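Cryptic loci regulator 2 (Schizosaccharomyces pombe 972h-, PDB 5IKJ) acts upstream of the histone deacetylases to promote transcriptional silencing, and is required for the silencing function of SHREC and for nucleosome positioning at heterochromatic loci. Local coordinates at residues L45-S50 and L54-C59; R61-H66 and H188-L193; T149-Y154 and N184-H189; W170-G173 and R178-R181; I194-L197 and S202-C205. All coordinates share one frame; numbering follows the deposited sequence.

Contact 1 (L45-S50 and L54-C59); sequences LPHQDS and LYRQIC
H47 and R56 form a flat imidazole-guanidinium stack across the start of helix 50-67, tying the loop that follows strand 42-44 to the second turn of that helix. The geometry supports this reading: the two planes differ by only 15° and their centres lie 4.0 Å apart. The overlap is partial. R56 NH1 sits over the rim of the imidazole, while H47 CE1 lies over the rim of the guanidinium, 3.4 Å from R56 NH2. The side chains cross nearly at right angles, and a bend in the arginine makes that possible: R56 leaves the helix with CG anti to its carbonyl carbon, and chi3 near zero (-3°) folds the end of the chain so that a face, not a tip, is presented to the ring. R56 NE bonds to the carbonyl of L144 and NH1 to OD1 of N52, which fixes the rotation of the guanidinium against the histidine.

Next to the stack the backbone turns from loop into helix. A type I beta turn runs from P46 to D49, and D49 is the N-cap, its OD1 accepting the backbone N-H of K51. The first helical turn is completed by the bond from L54 N to S50 O, 3.1 Å long, with an N-H...O angle of 160°. Because a guanidinium held by L144 and N52 lies flat on the imidazole, the neutral ring can offer its pi face to the cation, and protonation of H47 would probably be disfavoured.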
# COMPACT_ATOMS: atom_id res chain seq x y z
N LEU A 45 -26.65 -6.80 28.60
CA LEU A 45 -27.17 -5.79 27.68
C LEU A 45 -27.72 -6.49 26.44
O LEU A 45 -26.95 -6.87 25.55
CB LEU A 45 -26.07 -4.79 27.29
CG LEU A 45 -25.52 -3.90 28.40
CD1 LEU A 45 -24.52 -2.91 27.83
CD2 LEU A 45 -26.62 -3.17 29.15
N PRO A 46 -29.03 -6.68 26.33
CA PRO A 46 -29.58 -7.43 25.19
C PRO A 46 -29.52 -6.61 23.91
O PRO A 46 -29.17 -5.43 23.89
CB PRO A 46 -31.02 -7.71 25.62
CG PRO A 46 -31.36 -6.56 26.50
CD PRO A 46 -30.10 -6.23 27.25
N HIS A 47 -29.90 -7.27 22.81
CA HIS A 47 -29.90 -6.64 21.50
C HIS A 47 -30.64 -5.31 21.51
O HIS A 47 -30.21 -4.34 20.87
CB HIS A 47 -30.52 -7.58 20.47
CG HIS A 47 -30.60 -7.00 19.09
ND1 HIS A 47 -29.60 -7.16 18.15
CD2 HIS A 47 -31.55 -6.25 18.49
CE1 HIS A 47 -29.94 -6.54 17.04
NE2 HIS A 47 -31.12 -5.98 17.22
N GLN A 48 -31.75 -5.23 22.24
CA GLN A 48 -32.60 -4.05 22.21
C GLN A 48 -32.02 -2.88 23.00
O GLN A 48 -32.37 -1.73 22.72
CB GLN A 48 -34.00 -4.37 22.75
CG GLN A 48 -34.54 -5.74 22.35
CD GLN A 48 -34.25 -6.80 23.39
OE1 GLN A 48 -34.53 -6.62 24.57
NE2 GLN A 48 -33.68 -7.92 22.95
N ASP A 49 -31.15 -3.15 23.96
CA ASP A 49 -30.63 -2.09 24.82
C ASP A 49 -29.94 -1.02 23.98
O ASP A 49 -29.25 -1.32 23.01
CB ASP A 49 -29.65 -2.66 25.85
CG ASP A 49 -29.25 -1.63 26.91
OD1 ASP A 49 -28.52 -0.67 26.56
OD2 ASP A 49 -29.64 -1.80 28.08
N SER A 50 -30.15 0.24 24.36
CA SER A 50 -29.57 1.36 23.62
C SER A 50 -28.05 1.30 23.63
O SER A 50 -27.40 1.80 22.70
CB SER A 50 -30.06 2.68 24.19
OG SER A 50 -29.60 3.77 23.42
N LEU A 54 -25.38 0.89 20.50
CA LEU A 54 -24.20 1.74 20.35
C LEU A 54 -22.94 0.90 20.20
O LEU A 54 -22.06 1.22 19.38
CB LEU A 54 -24.08 2.68 21.55
CG LEU A 54 -22.85 3.60 21.56
CD1 LEU A 54 -22.86 4.54 20.37
CD2 LEU A 54 -22.77 4.37 22.86
N TYR A 55 -22.82 -0.17 20.99
CA TYR A 55 -21.69 -1.08 20.85
C TYR A 55 -21.61 -1.63 19.43
O TYR A 55 -20.55 -1.58 18.79
CB TYR A 55 -21.84 -2.23 21.86
CG TYR A 55 -20.60 -3.07 22.05
CD1 TYR A 55 -20.26 -4.07 21.15
CD2 TYR A 55 -19.77 -2.88 23.15
CE1 TYR A 55 -19.13 -4.84 21.33
CE2 TYR A 55 -18.64 -3.65 23.35
CZ TYR A 55 -18.32 -4.63 22.43
OH TYR A 55 -17.20 -5.40 22.62
N ARG A 56 -22.74 -2.14 18.91
CA ARG A 56 -22.76 -2.69 17.56
C ARG A 56 -22.65 -1.62 16.49
O ARG A 56 -22.24 -1.93 15.36
CB ARG A 56 -24.04 -3.51 17.37
CG ARG A 56 -24.13 -4.72 18.29
CD ARG A 56 -25.39 -5.55 18.05
NE ARG A 56 -26.26 -4.96 17.04
CZ ARG A 56 -27.41 -4.32 17.27
NH1 ARG A 56 -27.87 -4.18 18.51
NH2 ARG A 56 -28.10 -3.83 16.26
N GLN A 57 -22.99 -0.37 16.80
CA GLN A 57 -22.78 0.71 15.84
C GLN A 57 -21.31 1.05 15.71
O GLN A 57 -20.81 1.32 14.61
CB GLN A 57 -23.58 1.95 16.26
CG GLN A 57 -25.08 1.84 16.05
CD GLN A 57 -25.81 3.10 16.48
OE1 GLN A 57 -25.61 3.59 17.59
NE2 GLN A 57 -26.65 3.63 15.61
N ILE A 58 -20.58 1.05 16.83
CA ILE A 58 -19.15 1.33 16.80
C ILE A 58 -18.41 0.20 16.09
O ILE A 58 -17.54 0.44 15.25
CB ILE A 58 -18.62 1.54 18.23
CG1 ILE A 58 -19.24 2.81 18.84
CG2 ILE A 58 -17.10 1.65 18.23
CD1 ILE A 58 -19.39 2.75 20.34
N CYS A 59 -18.75 -1.05 16.43
CA CYS A 59 -18.15 -2.19 15.75
C CYS A 59 -18.37 -2.12 14.25
O CYS A 59 -17.43 -2.31 13.46
CB CYS A 59 -18.73 -3.49 16.31
SG CYS A 59 -18.20 -3.91 17.98

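Contact 2 (R61-H66 and H188-L193); sequences RLLAQH and HHLYWL. With ZN (zinc ion), chain C.
Helices 61-66 and 188-193 bring L63 and Y191 to a CA-CA distance of 6.5 Å, their axes approaching to 10.4 Å and crossing at -53°. This is buried helix-helix packing, joining helix 50-67 to the zinc-bearing helix 183-195, and two kinds of side-chain contact carry it. The larger is a face-to-face aromatic stack of H66 on Y191: centroids 3.5 Å apart, planes within 8° of parallel, and H66 CE1 above the centre of the tyrosine ring. The rings overlap closely even though the side chains cross at about a right angle; H66 CG stands anti to the backbone N (chi1 -158°), which swings the imidazole across the gap between the helices. H66 NE2 is held by OE2 of E225, so the imidazole is fixed from its far end as well. Beside the stack, L63 splits its two methyls: CD1 meets the edge of the tyrosine ring, and CD2 packs 3.9 Å from L190 CD2. Replacing Y191 with an alanine would probably leave the H66 imidazole without its stacking partner and open a gap beside L63 CD1. On the same helix, one residue before L190, H189 ND1 binds the zinc ion at 2.1 Å.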
# COMPACT_ATOMS: atom_id res chain seq x y z
N ARG A 61 -19.13 0.51 12.24
CA ARG A 61 -18.44 1.62 11.59
C ARG A 61 -16.95 1.33 11.45
O ARG A 61 -16.38 1.50 10.36
CB ARG A 61 -18.65 2.92 12.37
CG ARG A 61 -17.83 4.09 11.81
CD ARG A 61 -18.10 5.41 12.52
NE ARG A 61 -17.50 5.46 13.85
CZ ARG A 61 -18.13 5.15 14.98
NH1 ARG A 61 -17.48 5.24 16.13
NH2 ARG A 61 -19.39 4.76 14.96
N LEU A 62 -16.31 0.91 12.53
CA LEU A 62 -14.87 0.71 12.51
C LEU A 62 -14.49 -0.54 11.74
O LEU A 62 -13.46 -0.55 11.04
CB LEU A 62 -14.33 0.65 13.95
CG LEU A 62 -14.54 1.96 14.73
CD1 LEU A 62 -14.22 1.78 16.20
CD2 LEU A 62 -13.70 3.08 14.14
N LEU A 63 -15.29 -1.60 11.84
CA LEU A 63 -15.10 -2.75 10.96
C LEU A 63 -15.19 -2.32 9.50
O LEU A 63 -14.32 -2.65 8.69
CB LEU A 63 -16.13 -3.83 11.28
CG LEU A 63 -16.00 -5.12 10.46
CD1 LEU A 63 -14.62 -5.74 10.64
CD2 LEU A 63 -17.09 -6.12 10.85
N ALA A 64 -16.24 -1.58 9.15
CA ALA A 64 -16.41 -1.13 7.77
C ALA A 64 -15.23 -0.30 7.31
O ALA A 64 -14.73 -0.48 6.19
CB ALA A 64 -17.71 -0.34 7.64
N GLN A 65 -14.76 0.63 8.15
CA GLN A 65 -13.61 1.44 7.80
C GLN A 65 -12.33 0.61 7.74
O GLN A 65 -11.35 1.05 7.13
CB GLN A 65 -13.45 2.58 8.79
CG GLN A 65 -14.59 3.59 8.76
CD GLN A 65 -14.56 4.56 9.92
OE1 GLN A 65 -13.68 4.50 10.77
NE2 GLN A 65 -15.53 5.47 9.96
N HIS A 66 -12.32 -0.57 8.35
CA HIS A 66 -11.15 -1.44 8.27
C HIS A 66 -11.19 -2.30 7.02
O HIS A 66 -10.23 -2.34 6.25
CB HIS A 66 -11.08 -2.31 9.53
CG HIS A 66 -9.71 -2.85 9.82
ND1 HIS A 66 -9.41 -3.49 11.00
CD2 HIS A 66 -8.57 -2.84 9.09
CE1 HIS A 66 -8.14 -3.86 10.99
NE2 HIS A 66 -7.61 -3.47 9.84
N HIS A 188 -10.40 -6.20 17.13
CA HIS A 188 -9.36 -6.95 16.44
C HIS A 188 -9.78 -8.40 16.22
O HIS A 188 -9.52 -8.97 15.16
CB HIS A 188 -8.05 -6.87 17.23
CG HIS A 188 -7.45 -5.50 17.26
ND1 HIS A 188 -6.72 -4.99 16.21
CD2 HIS A 188 -7.48 -4.53 18.20
CE1 HIS A 188 -6.32 -3.77 16.50
NE2 HIS A 188 -6.77 -3.46 17.71
N HIS A 189 -10.44 -9.00 17.21
CA HIS A 189 -10.98 -10.35 17.01
C HIS A 189 -12.13 -10.33 16.02
O HIS A 189 -12.23 -11.23 15.17
CB HIS A 189 -11.43 -10.93 18.35
CG HIS A 189 -11.66 -12.41 18.31
ND1 HIS A 189 -10.63 -13.32 18.31
CD2 HIS A 189 -12.80 -13.13 18.27
CE1 HIS A 189 -11.12 -14.54 18.27
NE2 HIS A 189 -12.44 -14.46 18.24
N LEU A 190 -13.00 -9.33 16.10
CA LEU A 190 -14.07 -9.20 15.12
C LEU A 190 -13.51 -9.13 13.71
O LEU A 190 -14.02 -9.78 12.79
CB LEU A 190 -14.91 -7.95 15.41
CG LEU A 190 -16.04 -7.66 14.43
CD1 LEU A 190 -17.07 -8.78 14.43
CD2 LEU A 190 -16.71 -6.33 14.73
N TYR A 191 -12.46 -8.33 13.51
CA TYR A 191 -11.86 -8.19 12.19
C TYR A 191 -11.25 -9.50 11.71
O TYR A 191 -11.28 -9.81 10.52
CB TYR A 191 -10.81 -7.07 12.23
CG TYR A 191 -10.07 -6.87 10.93
CD1 TYR A 191 -10.64 -6.16 9.88
CD2 TYR A 191 -8.78 -7.37 10.77
CE1 TYR A 191 -9.95 -5.97 8.70
CE2 TYR A 191 -8.09 -7.18 9.59
CZ TYR A 191 -8.68 -6.48 8.56
OH TYR A 191 -7.99 -6.29 7.39
N TRP A 192 -10.68 -10.28 12.63
CA TRP A 192 -10.15 -11.59 12.27
C TRP A 192 -11.26 -12.55 11.86
O TRP A 192 -11.07 -13.37 10.96
CB TRP A 192 -9.35 -12.17 13.44
CG TRP A 192 -8.92 -13.58 13.24
CD1 TRP A 192 -7.84 -14.02 12.53
CD2 TRP A 192 -9.55 -14.76 13.78
NE1 TRP A 192 -7.76 -15.39 12.58
CE2 TRP A 192 -8.80 -15.87 13.34
CE3 TRP A 192 -10.67 -14.97 14.58
CZ2 TRP A 192 -9.14 -17.18 13.68
CZ3 TRP A 192 -11.01 -16.27 14.91
CH2 TRP A 192 -10.24 -17.36 14.46
N LEU A 193 -12.42 -12.46 12.51
CA LEU A 193 -13.52 -13.37 12.20
C LEU A 193 -14.01 -13.19 10.77
O LEU A 193 -14.38 -14.17 10.11
CB LEU A 193 -14.67 -13.16 13.18
CG LEU A 193 -14.53 -13.81 14.56
CD1 LEU A 193 -15.66 -13.35 15.47
CD2 LEU A 193 -14.52 -15.33 14.44
ZN ZN C . -8.58 -12.86 18.42

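Contact 3 (T149-Y154 and N184-H189). With ZN (zinc ion), chain C.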
# COMPACT_ATOMS: atom_id res chain seq x y z
N THR A 149 -22.56 -14.89 16.74
CA THR A 149 -23.24 -15.95 17.47
C THR A 149 -22.44 -16.36 18.70
O THR A 149 -21.22 -16.52 18.64
CB THR A 149 -23.45 -17.16 16.55
OG1 THR A 149 -24.35 -16.80 15.49
CG2 THR A 149 -24.03 -18.35 17.32
N ASN A 150 -23.15 -16.52 19.82
CA ASN A 150 -22.63 -17.00 21.10
C ASN A 150 -21.81 -15.96 21.85
O ASN A 150 -21.17 -16.32 22.86
CB ASN A 150 -21.80 -18.28 20.95
CG ASN A 150 -22.66 -19.50 20.70
OD1 ASN A 150 -23.80 -19.39 20.27
ND2 ASN A 150 -22.11 -20.68 20.99
N TYR A 151 -21.79 -14.70 21.43
CA TYR A 151 -21.19 -13.63 22.20
C TYR A 151 -22.26 -12.87 22.96
O TYR A 151 -23.36 -12.64 22.45
CB TYR A 151 -20.41 -12.66 21.29
CG TYR A 151 -19.03 -13.15 20.92
CD1 TYR A 151 -18.84 -14.05 19.88
CD2 TYR A 151 -17.91 -12.71 21.61
CE1 TYR A 151 -17.58 -14.50 19.54
CE2 TYR A 151 -16.64 -13.15 21.28
CZ TYR A 151 -16.48 -14.05 20.24
OH TYR A 151 -15.22 -14.49 19.90
N GLN A 152 -21.95 -12.50 24.20
CA GLN A 152 -22.89 -11.83 25.09
C GLN A 152 -22.24 -10.58 25.67
O GLN A 152 -21.12 -10.64 26.18
CB GLN A 152 -23.35 -12.76 26.22
CG GLN A 152 -24.44 -12.18 27.11
CD GLN A 152 -25.74 -11.95 26.37
OE1 GLN A 152 -26.22 -10.83 26.28
NE2 GLN A 152 -26.31 -13.02 25.83
N LEU A 153 -22.95 -9.46 25.58
CA LEU A 153 -22.46 -8.18 26.08
C LEU A 153 -22.97 -7.93 27.50
O LEU A 153 -24.04 -8.41 27.89
CB LEU A 153 -22.91 -7.04 25.16
CG LEU A 153 -22.43 -5.63 25.49
CD1 LEU A 153 -20.93 -5.51 25.29
CD2 LEU A 153 -23.18 -4.61 24.65
N TYR A 154 -22.18 -7.19 28.27
CA TYR A 154 -22.51 -6.90 29.66
C TYR A 154 -22.04 -5.51 30.03
O TYR A 154 -21.09 -4.98 29.45
CB TYR A 154 -21.85 -7.91 30.62
CG TYR A 154 -22.30 -9.34 30.45
CD1 TYR A 154 -21.76 -10.14 29.46
CD2 TYR A 154 -23.26 -9.89 31.29
CE1 TYR A 154 -22.16 -11.45 29.30
CE2 TYR A 154 -23.67 -11.20 31.14
CZ TYR A 154 -23.12 -11.97 30.14
OH TYR A 154 -23.53 -13.28 29.99
N ASN A 184 -12.81 -1.77 21.84
CA ASN A 184 -11.59 -1.66 21.04
C ASN A 184 -10.83 -2.98 21.02
O ASN A 184 -10.23 -3.33 19.99
CB ASN A 184 -10.72 -0.54 21.60
CG ASN A 184 -11.48 0.76 21.77
OD1 ASN A 184 -11.94 1.08 22.86
ND2 ASN A 184 -11.62 1.52 20.68
N ASP A 185 -10.83 -3.72 22.13
CA ASP A 185 -10.13 -5.00 22.16
C ASP A 185 -10.87 -6.05 21.34
O ASP A 185 -10.25 -6.86 20.65
CB ASP A 185 -9.95 -5.47 23.60
CG ASP A 185 -8.94 -4.63 24.37
OD1 ASP A 185 -8.13 -3.93 23.72
OD2 ASP A 185 -8.95 -4.68 25.61
N PHE A 186 -12.21 -6.05 21.41
CA PHE A 186 -12.99 -7.00 20.62
C PHE A 186 -12.82 -6.76 19.13
O PHE A 186 -12.85 -7.72 18.35
CB PHE A 186 -14.47 -6.90 20.99
CG PHE A 186 -15.38 -7.60 20.02
CD1 PHE A 186 -15.35 -8.97 19.90
CD2 PHE A 186 -16.26 -6.88 19.23
CE1 PHE A 186 -16.19 -9.62 19.01
CE2 PHE A 186 -17.10 -7.52 18.34
CZ PHE A 186 -17.06 -8.90 18.23
N LEU A 187 -12.62 -5.51 18.72
CA LEU A 187 -12.62 -5.19 17.29
C LEU A 187 -11.58 -6.00 16.54
O LEU A 187 -11.83 -6.45 15.41
CB LEU A 187 -12.37 -3.69 17.09
CG LEU A 187 -13.60 -2.82 16.80
CD1 LEU A 187 -13.16 -1.39 16.63
CD2 LEU A 187 -14.35 -3.30 15.56
N HIS A 188 -10.40 -6.20 17.13
CA HIS A 188 -9.36 -6.95 16.44
C HIS A 188 -9.78 -8.40 16.22
O HIS A 188 -9.52 -8.97 15.16
CB HIS A 188 -8.05 -6.87 17.23
CG HIS A 188 -7.45 -5.50 17.26
ND1 HIS A 188 -6.72 -4.99 16.21
CD2 HIS A 188 -7.48 -4.53 18.20
CE1 HIS A 188 -6.32 -3.77 16.50
NE2 HIS A 188 -6.77 -3.46 17.71
N HIS A 189 -10.44 -9.00 17.21
CA HIS A 189 -10.98 -10.35 17.01
C HIS A 189 -12.13 -10.33 16.02
O HIS A 189 -12.23 -11.23 15.17
CB HIS A 189 -11.43 -10.93 18.35
CG HIS A 189 -11.66 -12.41 18.31
ND1 HIS A 189 -10.63 -13.32 18.31
CD2 HIS A 189 -12.80 -13.13 18.27
CE1 HIS A 189 -11.12 -14.54 18.27
NE2 HIS A 189 -12.44 -14.46 18.24
ZN ZN C . -8.58 -12.86 18.42
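A chi1 of -81° sets Y151 CG anti to its carbonyl carbon and sends the phenol toward helix 183-195, while H189, with CG anti to the backbone N (chi1 -165°), carries its imidazole out to meet it. The tyrosine hydroxyl arrives beside the imidazole: Y151 OH lies 3.2 Å from H189 CD2. It is equally near NE2, but the angle there is too poor for a hydrogen bond. Instead the two groups share a carboxylate, with OD1 of D21 bonded to Y151 OH and OD2 to H189 NE2. Further back along the phenol, F186 CE1 stands over one face of the Y151 ring near its rim, 4.2 Å from CE2 of Y151. The two rings are turned obliquely, with planes at 54° and centroids 5.8 Å apart.

Y151 directly precedes strand 152-156, the middle strand of a three-stranded antiparallel sheet, and the helix packs against that sheet. H189 is the single histidine of a zinc site completed by the cysteines C204, C206 and C209; D21 is a second-shell residue, and Y151 in turn bonds to D21. With ND1 on zinc and NE2 on a carboxylate, the imidazole is held at both nitrogens, which fixes its rotation; the carboxylate would probably polarise the ring and strengthen its donation to the metal. H174 meets the same ring edge-to-face.

Contact 4 (W170-G173 and R178-R181); sequences WLYG and RPFR
From its CB outward, R181 runs along one face of the W170 indole, where strand 168-172 and the loop after it form a single antiparallel beta bridge. CB begins 3.6 Å from W170 NE1. CG then sits over the five-membered ring in a CH-pi contact, 4.0 Å from its centroid and 19° off the ring normal. CD passes on to the six-membered ring, 3.6 Å from W170 CZ2, and NE stays near the same atom. CZ comes over CH2, and at the tip NH1 lies 3.5 Å from CZ2 of W170. An extended chain from CG to NE allows this lengthwise cover, although the guanidinium is tilted 39° to the indole. W170 NE1 itself bonds to OE1 of E168.

The backbone evidence for the bridge is reciprocal, L171 N to F180 O and F180 N to L171 O, a hydrogen-bonded antiparallel pair that links strand 168-172, outermost in the three-stranded sheet, to the loop after it. F180 continues towards the zinc site, touching C206, whereas P179 touches both W170 and Y172. P179 CG packs 3.5 Å from W170 CE3, and P179 CB stands over the Y172 ring, 3.6 Å from its centroid and 11° off the normal.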
# COMPACT_ATOMS: atom_id res chain seq x y z
N TRP A 170 -18.25 -5.47 28.96
CA TRP A 170 -17.52 -6.71 28.73
C TRP A 170 -18.28 -7.60 27.76
O TRP A 170 -19.50 -7.76 27.86
CB TRP A 170 -17.29 -7.46 30.05
CG TRP A 170 -16.30 -6.80 30.95
CD1 TRP A 170 -15.81 -5.53 30.87
CD2 TRP A 170 -15.65 -7.39 32.09
NE1 TRP A 170 -14.91 -5.29 31.88
CE2 TRP A 170 -14.80 -6.42 32.64
CE3 TRP A 170 -15.72 -8.65 32.69
CZ2 TRP A 170 -14.01 -6.67 33.76
CZ3 TRP A 170 -14.95 -8.90 33.81
CH2 TRP A 170 -14.11 -7.91 34.33
N LEU A 171 -17.54 -8.19 26.82
CA LEU A 171 -18.10 -9.13 25.84
C LEU A 171 -17.48 -10.50 26.08
O LEU A 171 -16.28 -10.69 25.85
CB LEU A 171 -17.84 -8.65 24.42
CG LEU A 171 -18.55 -9.44 23.31
CD1 LEU A 171 -20.03 -9.12 23.29
CD2 LEU A 171 -17.91 -9.17 21.96
N TYR A 172 -18.29 -11.45 26.53
CA TYR A 172 -17.86 -12.83 26.68
C TYR A 172 -18.19 -13.63 25.42
O TYR A 172 -18.99 -13.21 24.59
CB TYR A 172 -18.52 -13.48 27.90
CG TYR A 172 -17.93 -13.08 29.23
CD1 TYR A 172 -18.33 -11.91 29.87
CD2 TYR A 172 -16.98 -13.87 29.86
CE1 TYR A 172 -17.80 -11.54 31.10
CE2 TYR A 172 -16.44 -13.51 31.09
CZ TYR A 172 -16.86 -12.35 31.70
OH TYR A 172 -16.33 -11.99 32.92
N GLY A 173 -17.56 -14.80 25.31
CA GLY A 173 -17.77 -15.67 24.16
C GLY A 173 -16.48 -16.24 23.61
O GLY A 173 -16.49 -17.30 22.98
N ARG A 178 -12.28 -15.70 28.55
CA ARG A 178 -12.06 -14.37 29.07
C ARG A 178 -12.86 -13.34 28.28
O ARG A 178 -13.13 -13.53 27.09
CB ARG A 178 -10.57 -14.01 29.02
CG ARG A 178 -9.73 -14.85 29.96
CD ARG A 178 -8.26 -14.49 29.87
NE ARG A 178 -7.44 -15.43 30.64
CZ ARG A 178 -6.19 -15.20 31.03
NH1 ARG A 178 -5.60 -14.04 30.74
NH2 ARG A 178 -5.54 -16.11 31.72
N PRO A 179 -13.25 -12.25 28.93
CA PRO A 179 -14.01 -11.21 28.23
C PRO A 179 -13.12 -10.23 27.50
O PRO A 179 -11.95 -10.03 27.84
CB PRO A 179 -14.76 -10.51 29.36
CG PRO A 179 -13.84 -10.64 30.53
CD PRO A 179 -13.14 -11.96 30.37
N PHE A 180 -13.68 -9.62 26.46
CA PHE A 180 -13.13 -8.39 25.89
C PHE A 180 -13.68 -7.23 26.71
O PHE A 180 -14.88 -6.96 26.68
CB PHE A 180 -13.51 -8.24 24.41
CG PHE A 180 -12.81 -9.20 23.49
CD1 PHE A 180 -11.52 -8.96 23.06
CD2 PHE A 180 -13.46 -10.34 23.04
CE1 PHE A 180 -10.88 -9.84 22.20
CE2 PHE A 180 -12.82 -11.23 22.19
CZ PHE A 180 -11.53 -10.97 21.77
N ARG A 181 -12.80 -6.55 27.45
CA ARG A 181 -13.24 -5.54 28.40
C ARG A 181 -13.47 -4.18 27.76
O ARG A 181 -13.92 -3.25 28.45
CB ARG A 181 -12.21 -5.42 29.53
CG ARG A 181 -11.88 -6.75 30.16
CD ARG A 181 -11.20 -6.59 31.51
NE ARG A 181 -10.82 -7.88 32.08
CZ ARG A 181 -10.50 -8.07 33.35
NH1 ARG A 181 -10.52 -7.05 34.21
NH2 ARG A 181 -10.17 -9.28 33.78

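Contact 5 (I194-L197 and S202-C205); sequences ISDL and STCC. With ZN (zinc ion), chain C.
D196 and T203 join the end of helix 183-195 to the zinc-binding loop through one short side-chain hydrogen bond, from T203 OG1 to D196 OD2 at 2.7 Å. Both conformations serve it. D196 is the first residue to leave helical backbone angles, and with CG anti to the backbone N (chi1 -174°) its carboxylate is carried across to the loop. T203 has chi1 of 77°, which places OG1 between the backbone N and the carbonyl carbon, the crowded position, and turns the hydroxyl towards the aspartate while CG2 lies beside the backbone N. The side chains cross at about a right angle. The hydroxyl meets OD2 from above the carboxylate plane, 66° out of it.

The carboxylate has other partners as well. OD1 bonds to OG1 of T198, and OD2 receives weak bonds from W192 NE1 and from the backbone N of N200. N200 O also lies within hydrogen-bonding reach of T203 OG1, though the single hydroxyl proton cannot serve both acceptors at once. A leucine in place of D196 would probably leave the T203 hydroxyl and T198 OG1 without their carboxylate partner, and the loop freer to shift.

Next to T203, C204 is a zinc ligand: SG, also anti to its backbone N, binds the ion at 2.2 Å, sharing it with H189, C206 and C209. I194 makes a backbone hydrogen bond with a neighbouring protein chain. A buried carboxylate with this many donors probably stays ionised, and it restrains the residue immediately before a metal ligand.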
# COMPACT_ATOMS: atom_id res chain seq x y z
N ILE A 194 -14.02 -11.95 10.27
CA ILE A 194 -14.53 -11.70 8.93
C ILE A 194 -13.45 -11.71 7.86
O ILE A 194 -13.77 -11.81 6.67
CB ILE A 194 -15.28 -10.35 8.87
CG1 ILE A 194 -14.33 -9.20 9.17
CG2 ILE A 194 -16.45 -10.34 9.85
CD1 ILE A 194 -13.80 -8.52 7.94
N SER A 195 -12.17 -11.63 8.25
CA SER A 195 -11.08 -11.52 7.29
C SER A 195 -10.34 -12.84 7.07
O SER A 195 -10.11 -13.24 5.92
CB SER A 195 -10.08 -10.45 7.74
OG SER A 195 -10.59 -9.15 7.48
N ASP A 196 -9.96 -13.53 8.14
CA ASP A 196 -9.15 -14.74 8.01
C ASP A 196 -10.02 -15.87 7.48
O ASP A 196 -10.81 -16.47 8.22
CB ASP A 196 -8.52 -15.11 9.35
CG ASP A 196 -7.54 -16.27 9.24
OD1 ASP A 196 -7.28 -16.73 8.11
OD2 ASP A 196 -7.04 -16.73 10.29
N LEU A 197 -9.88 -16.16 6.19
CA LEU A 197 -10.69 -17.19 5.56
C LEU A 197 -10.28 -18.60 5.99
O LEU A 197 -11.09 -19.53 5.86
CB LEU A 197 -10.60 -17.06 4.04
CG LEU A 197 -11.11 -15.72 3.49
CD1 LEU A 197 -10.68 -15.53 2.04
CD2 LEU A 197 -12.62 -15.63 3.62
N SER A 202 -3.84 -18.15 14.78
CA SER A 202 -2.53 -17.53 14.93
C SER A 202 -2.41 -16.20 14.20
O SER A 202 -1.43 -15.48 14.42
CB SER A 202 -1.44 -18.48 14.44
OG SER A 202 -1.41 -19.66 15.22
N THR A 203 -3.36 -15.86 13.33
CA THR A 203 -3.29 -14.64 12.54
C THR A 203 -4.07 -13.49 13.16
O THR A 203 -4.14 -12.41 12.55
CB THR A 203 -3.80 -14.90 11.12
OG1 THR A 203 -5.23 -14.96 11.13
CG2 THR A 203 -3.25 -16.21 10.58
N CYS A 204 -4.65 -13.68 14.34
CA CYS A 204 -5.42 -12.63 15.00
C CYS A 204 -4.51 -11.78 15.87
O CYS A 204 -3.61 -12.30 16.55
CB CYS A 204 -6.54 -13.24 15.85
SG CYS A 204 -7.67 -12.02 16.56
N CYS A 205 -4.74 -10.47 15.86
CA CYS A 205 -3.96 -9.53 16.65
C CYS A 205 -4.59 -9.21 17.99
O CYS A 205 -4.01 -8.44 18.77
CB CYS A 205 -3.76 -8.22 15.87
SG CYS A 205 -3.08 -8.41 14.21
ZN ZN C . -8.58 -12.86 18.42

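Contact 1 closes first along the chain, and contact 2 opens after it on the same helix, 50-67, their centres about 16 Å apart. Contacts 2, 3 and 5 all use helix 183-195, and contacts 2 and 3 share H188 and H189. Contact 4, nested within the loop closed by contact 3, lies with it on the three-stranded sheet through the neighbouring strands 152-156 and 168-172, centres about 6 Å apart. Contact 5 comes last, after contacts 2 to 4 have closed; its nearest atoms are about 9 Å from those of contact 1. Contacts 1 and 2 tie in helix 50-67, 3 and 4 the sheet, and 5 the metal-binding loop, so these parts pack together.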